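Local coordinates for protein probable thiamine pyrophosphokinase (Staphylococcus saprophyticus, PDB 3L8M) that probably transfers a pyrophosphate group from ATP to thiamine, giving thiamine diphosphate, at residues Gly31-Ile34 and Leu35-Ser38; Asn58-Gln61 and Gln62-Ile66; Gly108-Gln111 and Ile112-Lys115. All coordinates share one frame; numbering follows the deposited sequence.

Contact 1. Residues Gly31-Ile34 and Leu35-Ser38; sequences GTLI and LLES
E37 turns its side chain back toward the peptide carbonyl of L33, one helical turn earlier, and the whole length of the chain stays beside that oxygen. E37 CB lies 3.3 Å from L33 O. With chi1 at -91°, off the usual staggered value, CG also lies beside L33 O. CD remains 3.3 Å from L33 O, and the carboxylate then splits: OE2 lies by the first carbon of the L33 side chain, 3.7 Å from L33 CB, while OE1 lies on the I34 side, 4.2 Å from I34 CD1. OE2 and L33 O are both acceptors, so their proximity brings no hydrogen bond; L33 O is satisfied by E37 N at 2.9 Å. The acid therefore meets hydrocarbon and a carbonyl in this turn.

At the end of the helix the chain closes differently. I34 O receives two donors from S38, the amide N at 3.2 Å and OG at 3.0 Å, which approach from opposite faces of the carbonyl plane. S38 OG stands beside its own backbone N (chi1 -58°), which puts the hydroxyl within reach of that carbonyl just where the backbone leaves helical angles. L33 CD1 and L36 CD1 add a looser apolar contact at 4.5 Å.

Across the subunit interface L36 packs on L36 of a second subunit, while E37 touches F49 of that subunit. Within its own chain the helix is the crossover of the beta-alpha-beta unit between strands 24-28 and 44-46. L35 and L36 meet P42 in a loop, and I34 and L35 lie against L17 of helix 16-19 and L6 of strand 2-6.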
loop_
_atom_site.group_PDB
_atom_site.type_symbol
_atom_site.label_atom_id
_atom_site.label_comp_id
_atom_site.label_asym_id
_atom_site.label_seq_id
_atom_site.Cartn_x
_atom_site.Cartn_y
_atom_site.Cartn_z
ATOM N N GLY A 31 -12.048 17.969 -11.566
ATOM C CA GLY A 31 -11.634 17.164 -10.434
ATOM C C GLY A 31 -10.145 16.865 -10.528
ATOM O O GLY A 31 -9.441 16.861 -9.522
ATOM N N THR A 32 -9.657 16.638 -11.743
ATOM C CA THR A 32 -8.243 16.335 -11.964
ATOM C C THR A 32 -7.303 17.332 -11.272
ATOM O O THR A 32 -6.468 16.941 -10.466
ATOM C CB THR A 32 -7.913 16.291 -13.482
ATOM O OG1 THR A 32 -8.782 15.355 -14.134
ATOM C CG2 THR A 32 -6.477 15.870 -13.712
ATOM N N LEU A 33 -7.439 18.616 -11.585
ATOM C CA LEU A 33 -6.591 19.632 -10.969
ATOM C C LEU A 33 -6.775 19.748 -9.449
ATOM O O LEU A 33 -5.811 20.031 -8.737
ATOM C CB LEU A 33 -6.837 20.997 -11.626
ATOM C CG LEU A 33 -6.430 21.150 -13.102
ATOM C CD1 LEU A 33 -4.968 20.744 -13.263
ATOM C CD2 LEU A 33 -7.323 20.292 -13.996
ATOM N N ILE A 34 -7.996 19.538 -8.947
ATOM C CA ILE A 34 -8.221 19.625 -7.501
ATOM C C ILE A 34 -7.449 18.491 -6.807
ATOM O O ILE A 34 -6.873 18.690 -5.733
ATOM C CB ILE A 34 -9.728 19.489 -7.097
ATOM C CG1 ILE A 34 -10.607 20.521 -7.819
ATOM C CG2 ILE A 34 -9.866 19.661 -5.590
ATOM C CD1 ILE A 34 -10.113 21.952 -7.741
ATOM N N LEU A 35 -7.439 17.302 -7.412
ATOM C CA LEU A 35 -6.717 16.170 -6.817
ATOM C C LEU A 35 -5.232 16.483 -6.679
ATOM O O LEU A 35 -4.665 16.403 -5.586
ATOM C CB LEU A 35 -6.900 14.897 -7.657
ATOM C CG LEU A 35 -8.290 14.272 -7.517
ATOM C CD1 LEU A 35 -8.464 13.101 -8.453
ATOM C CD2 LEU A 35 -8.468 13.824 -6.085
ATOM N N LEU A 36 -4.620 16.849 -7.802
ATOM C CA LEU A 36 -3.210 17.187 -7.869
ATOM C C LEU A 36 -2.837 18.308 -6.903
ATOM O O LEU A 36 -1.824 18.219 -6.195
ATOM C CB LEU A 36 -2.858 17.586 -9.303
ATOM C CG LEU A 36 -3.010 16.460 -10.336
ATOM C CD1 LEU A 36 -2.934 17.032 -11.748
ATOM C CD2 LEU A 36 -1.919 15.412 -10.114
ATOM N N GLU A 37 -3.656 19.359 -6.872
ATOM C CA GLU A 37 -3.414 20.510 -5.990
ATOM C C GLU A 37 -3.337 20.099 -4.528
ATOM O O GLU A 37 -2.628 20.717 -3.732
ATOM C CB GLU A 37 -4.511 21.559 -6.178
ATOM C CG GLU A 37 -4.178 22.588 -7.240
ATOM C CD GLU A 37 -5.405 23.213 -7.867
ATOM O OE1 GLU A 37 -6.318 23.652 -7.132
ATOM O OE2 GLU A 37 -5.448 23.269 -9.112
ATOM N N SER A 38 -4.080 19.052 -4.190
ATOM C CA SER A 38 -4.112 18.496 -2.843
ATOM C C SER A 38 -2.967 17.495 -2.690
ATOM O O SER A 38 -2.865 16.806 -1.679
ATOM C CB SER A 38 -5.440 17.779 -2.601
ATOM O OG SER A 38 -6.526 18.669 -2.786
#

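Contact 2. Residues Asn58-Gln61 and Gln62-Ile66; sequences NFIQ and QQIEI
F59 and Q63 cross at about a right angle, with the ring and amide planes 75° apart. The amide oxygen meets the ring at its edge, near the ring plane: Q63 OE1 is 3.0 Å from F59 CE1, a contact with the slightly positive C-H rim and not with the pi face. F59 CG is anti to the backbone N (chi1 169°), which sets the ring within range of the Q63 amide and of I64, where F59 CE2 comes obliquely to 3.9 Å from I64 CD1. N58 and Q62 are less steeply turned, their amides inclined by 58°, with N58 OD1 3.6 Å from Q62 NE2.

As the chain leaves helix 54-63, I60 O takes I64 N at 3.1 Å from above its carbonyl plane and also E65 N at 2.6 Å, the latter a pi-type (i to i+5) bond. The segment beyond is held to strand 44-46, outermost of the sheet within this chain, where I64 and I66 share backbone hydrogen bonds with A45, and I60 and I64 lie on L36 of helix 30-37.

Q61 and E65 meet with amide and carboxylate planes almost perpendicular. The touch is through the methylene, Q61 NE2 lying 3.2 Å from E65 CG, while Q61 OE1 takes its hydrogen bond from N67 ND2. Backbone hydrogen bonds from Q62 and E65 reach a third subunit, and M1 of that subunit packs on Q61 and I66.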
loop_
_atom_site.group_PDB
_atom_site.type_symbol
_atom_site.label_atom_id
_atom_site.label_comp_id
_atom_site.label_asym_id
_atom_site.label_seq_id
_atom_site.Cartn_x
_atom_site.Cartn_y
_atom_site.Cartn_z
ATOM N N ASN A 58 2.692 17.786 -20.264
ATOM C CA ASN A 58 3.452 16.603 -20.659
ATOM C C ASN A 58 3.303 15.539 -19.579
ATOM O O ASN A 58 3.078 14.356 -19.873
ATOM C CB ASN A 58 4.938 16.943 -20.820
ATOM C CG ASN A 58 5.822 15.704 -20.842
ATOM O OD1 ASN A 58 5.753 14.893 -21.767
ATOM N ND2 ASN A 58 6.655 15.552 -19.815
ATOM N N PHE A 59 3.442 15.988 -18.332
ATOM C CA PHE A 59 3.343 15.137 -17.154
ATOM C C PHE A 59 1.949 14.511 -17.056
ATOM O O PHE A 59 1.810 13.289 -17.090
ATOM C CB PHE A 59 3.666 15.969 -15.903
ATOM C CG PHE A 59 3.344 15.279 -14.613
ATOM C CD1 PHE A 59 3.928 14.059 -14.295
ATOM C CD2 PHE A 59 2.426 15.836 -13.728
ATOM C CE1 PHE A 59 3.599 13.400 -13.113
ATOM C CE2 PHE A 59 2.092 15.188 -12.547
ATOM C CZ PHE A 59 2.675 13.968 -12.238
ATOM N N ILE A 60 0.931 15.358 -16.950
ATOM C CA ILE A 60 -0.462 14.924 -16.858
ATOM C C ILE A 60 -0.900 14.069 -18.051
ATOM O O ILE A 60 -1.563 13.048 -17.882
ATOM C CB ILE A 60 -1.415 16.141 -16.776
ATOM C CG1 ILE A 60 -1.081 16.990 -15.548
ATOM C CG2 ILE A 60 -2.862 15.675 -16.713
ATOM C CD1 ILE A 60 -1.943 18.240 -15.411
ATOM N N GLN A 61 -0.531 14.494 -19.255
ATOM C CA GLN A 61 -0.907 13.785 -20.476
ATOM C C GLN A 61 0.066 12.678 -20.875
ATOM O O GLN A 61 0.407 12.535 -22.045
ATOM C CB GLN A 61 -1.064 14.791 -21.625
ATOM C CG GLN A 61 -1.433 14.203 -22.993
ATOM C CD GLN A 61 -2.795 13.523 -23.025
ATOM O OE1 GLN A 61 -2.895 12.293 -23.005
ATOM N NE2 GLN A 61 -3.854 14.327 -23.079
ATOM N N GLN A 62 0.522 11.898 -19.904
ATOM C CA GLN A 62 1.430 10.792 -20.187
ATOM C C GLN A 62 1.414 9.789 -19.043
ATOM O O GLN A 62 1.760 8.621 -19.225
ATOM C CB GLN A 62 2.859 11.285 -20.394
ATOM C CG GLN A 62 3.564 11.697 -19.111
ATOM C CD GLN A 62 5.064 11.869 -19.290
ATOM O OE1 GLN A 62 5.764 12.298 -18.368
ATOM N NE2 GLN A 62 5.566 11.527 -20.477
ATOM N N GLN A 63 1.017 10.247 -17.859
ATOM C CA GLN A 63 0.959 9.371 -16.697
ATOM C C GLN A 63 -0.387 9.416 -15.997
ATOM O O GLN A 63 -0.669 8.573 -15.146
ATOM C CB GLN A 63 2.056 9.746 -15.703
ATOM C CG GLN A 63 3.461 9.607 -16.263
ATOM C CD GLN A 63 4.532 9.914 -15.237
ATOM O OE1 GLN A 63 4.573 11.010 -14.674
ATOM N NE2 GLN A 63 5.408 8.945 -14.987
ATOM N N ILE A 64 -1.225 10.382 -16.369
ATOM C CA ILE A 64 -2.534 10.542 -15.739
ATOM C C ILE A 64 -3.700 10.579 -16.726
ATOM O O ILE A 64 -4.688 9.853 -16.577
ATOM C CB ILE A 64 -2.575 11.846 -14.915
ATOM C CG1 ILE A 64 -1.401 11.884 -13.933
ATOM C CG2 ILE A 64 -3.889 11.951 -14.177
ATOM C CD1 ILE A 64 -1.180 13.262 -13.307
ATOM N N GLU A 65 -3.588 11.433 -17.734
ATOM C CA GLU A 65 -4.647 11.580 -18.727
ATOM C C GLU A 65 -4.807 10.390 -19.683
ATOM O O GLU A 65 -3.868 10.008 -20.371
ATOM C CB GLU A 65 -4.403 12.863 -19.534
ATOM C CG GLU A 65 -5.469 13.189 -20.585
ATOM C CD GLU A 65 -6.809 13.585 -19.984
ATOM O OE1 GLU A 65 -7.763 13.821 -20.757
ATOM O OE2 GLU A 65 -6.910 13.665 -18.742
ATOM N N ILE A 66 -5.985 9.778 -19.699
ATOM C CA ILE A 66 -6.223 8.697 -20.644
ATOM C C ILE A 66 -7.201 9.280 -21.669
ATOM O O ILE A 66 -7.827 10.320 -21.411
ATOM C CB ILE A 66 -6.780 7.395 -19.970
ATOM C CG1 ILE A 66 -8.237 7.558 -19.529
ATOM C CG2 ILE A 66 -5.878 7.002 -18.815
ATOM C CD1 ILE A 66 -8.450 8.556 -18.472
#

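Contact 3. Residues Gly108-Gln111 and Ile112-Lys115; sequences GALQ and ILEK
L110 O, in the C-terminal part of helix 103-113, is approached by both the backbone and the side chain of E114. Among the backbone hydrogen bonds, I112 N reaches G108 O at 3.3 Å, an i to i+4 bond. E114 N is instead shared between two weak bonds, to L110 O at 3.4 Å and to Q111 O at 3.0 Å, both well bent. K115 N bonds I112 O at 3.0 Å, an i to i+3 step.

Contacts of side chains with carbonyls form the second group. E114 CG stands beside its own backbone N (chi1 -53°), and E114 CG and CD lie next to L110 O, at 3.1 Å and 3.3 Å from it. The carboxylate ends near the backbone, E114 OE1 lying 3.7 Å from Q111 CA. The aliphatic start of K115 passes Q111 O, and its NZ makes a long, weak ion pair with D75.

Apolar contact within the turn is modest: L110 CD2 and L113 CD1 approach to 4.3 Å. Further apolar contact comes from neighbouring elements. I112 lies against L78, A79 and I82 of helix 77-87, whereas L113 faces I125 and L127 of strand 124-128 and F136 of strand 132-137. L110 also touches L127, and A109 joins I112 on L78, which places helix 103-113 against both a helix and the sheet.

Strands 92-96 and 124-128 supply D94 and N124, which bind sodium in this crystal. The two strands are parallel neighbours in the sheet, and helix 103-113 lies in the connection between them, packed on the sheet as in the beta-alpha-beta crossover of an alpha/beta fold.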
loop_
_atom_site.group_PDB
_atom_site.type_symbol
_atom_site.label_atom_id
_atom_site.label_comp_id
_atom_site.label_asym_id
_atom_site.label_seq_id
_atom_site.Cartn_x
_atom_site.Cartn_y
_atom_site.Cartn_z
ATOM N N GLY A 108 -27.314 13.680 -15.909
ATOM C CA GLY A 108 -26.572 12.753 -16.743
ATOM C C GLY A 108 -25.908 11.741 -15.832
ATOM O O GLY A 108 -25.848 10.539 -16.131
ATOM N N ALA A 109 -25.425 12.228 -14.692
ATOM C CA ALA A 109 -24.778 11.352 -13.733
ATOM C C ALA A 109 -25.777 10.280 -13.290
ATOM O O ALA A 109 -25.388 9.133 -13.036
ATOM C CB ALA A 109 -24.252 12.169 -12.529
ATOM N N LEU A 110 -27.063 10.635 -13.210
ATOM C CA LEU A 110 -28.089 9.657 -12.816
ATOM C C LEU A 110 -28.326 8.624 -13.926
ATOM O O LEU A 110 -28.596 7.449 -13.648
ATOM C CB LEU A 110 -29.408 10.352 -12.466
ATOM C CG LEU A 110 -29.427 11.318 -11.275
ATOM C CD1 LEU A 110 -30.806 11.936 -11.164
ATOM C CD2 LEU A 110 -29.067 10.595 -9.988
ATOM N N GLN A 111 -28.217 9.052 -15.183
ATOM C CA GLN A 111 -28.393 8.124 -16.296
ATOM C C GLN A 111 -27.363 6.983 -16.220
ATOM O O GLN A 111 -27.681 5.831 -16.523
ATOM C CB GLN A 111 -28.273 8.858 -17.634
ATOM C CG GLN A 111 -29.399 9.841 -17.907
ATOM C CD GLN A 111 -29.209 10.600 -19.202
ATOM O OE1 GLN A 111 -28.085 10.760 -19.677
ATOM N NE2 GLN A 111 -30.311 11.071 -19.781
ATOM N N ILE A 112 -26.133 7.306 -15.824
ATOM C CA ILE A 112 -25.085 6.297 -15.730
ATOM C C ILE A 112 -25.430 5.182 -14.738
ATOM O O ILE A 112 -25.263 3.996 -15.043
ATOM C CB ILE A 112 -23.738 6.927 -15.330
ATOM C CG1 ILE A 112 -23.289 7.916 -16.402
ATOM C CG2 ILE A 112 -22.673 5.847 -15.185
ATOM C CD1 ILE A 112 -22.135 8.771 -15.964
ATOM N N LEU A 113 -25.918 5.559 -13.559
ATOM C CA LEU A 113 -26.283 4.582 -12.545
ATOM C C LEU A 113 -27.364 3.644 -13.079
ATOM O O LEU A 113 -27.487 2.504 -12.641
ATOM C CB LEU A 113 -26.823 5.283 -11.296
ATOM C CG LEU A 113 -25.954 6.222 -10.453
ATOM C CD1 LEU A 113 -26.859 6.985 -9.505
ATOM C CD2 LEU A 113 -24.918 5.445 -9.662
ATOM N N GLU A 114 -28.145 4.139 -14.029
ATOM C CA GLU A 114 -29.248 3.374 -14.594
ATOM C C GLU A 114 -28.870 2.518 -15.800
ATOM O O GLU A 114 -29.688 1.747 -16.300
ATOM C CB GLU A 114 -30.385 4.340 -14.950
ATOM C CG GLU A 114 -30.773 5.232 -13.762
ATOM C CD GLU A 114 -31.664 6.404 -14.145
ATOM O OE1 GLU A 114 -31.699 6.772 -15.337
ATOM O OE2 GLU A 114 -32.314 6.973 -13.245
ATOM N N LYS A 115 -27.635 2.642 -16.271
ATOM C CA LYS A 115 -27.210 1.842 -17.408
ATOM C C LYS A 115 -27.347 0.357 -17.071
ATOM O O LYS A 115 -26.871 -0.111 -16.031
ATOM C CB LYS A 115 -25.767 2.168 -17.788
ATOM C CG LYS A 115 -25.586 3.568 -18.337
ATOM C CD LYS A 115 -24.345 3.640 -19.214
ATOM C CE LYS A 115 -24.287 4.951 -19.989
ATOM N NZ LYS A 115 -23.233 4.934 -21.046
#

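Overall arrangement
All three contacts lie in the C-terminal parts of helices, and each is partly buried. Contacts 1 and 2 form one block near strand 44-46, outermost of the sheet within this chain: L36 CD2 packs on I64 CD1 at 3.9 Å, and both contacts border other subunits. Contact 3 is more central, its centre about 9 Å from that of the chain, against about 18 and 24 Å, and no other chain of the assembly touches it. It does not touch the others. Their chemistry differs: contact 1 has a serine hydroxyl, contact 2 a pi-type bond and adds amide side chains, contact 3 weak, shared amide bonds. Contacts 1 and 3 both set a glutamate beside a carbonyl.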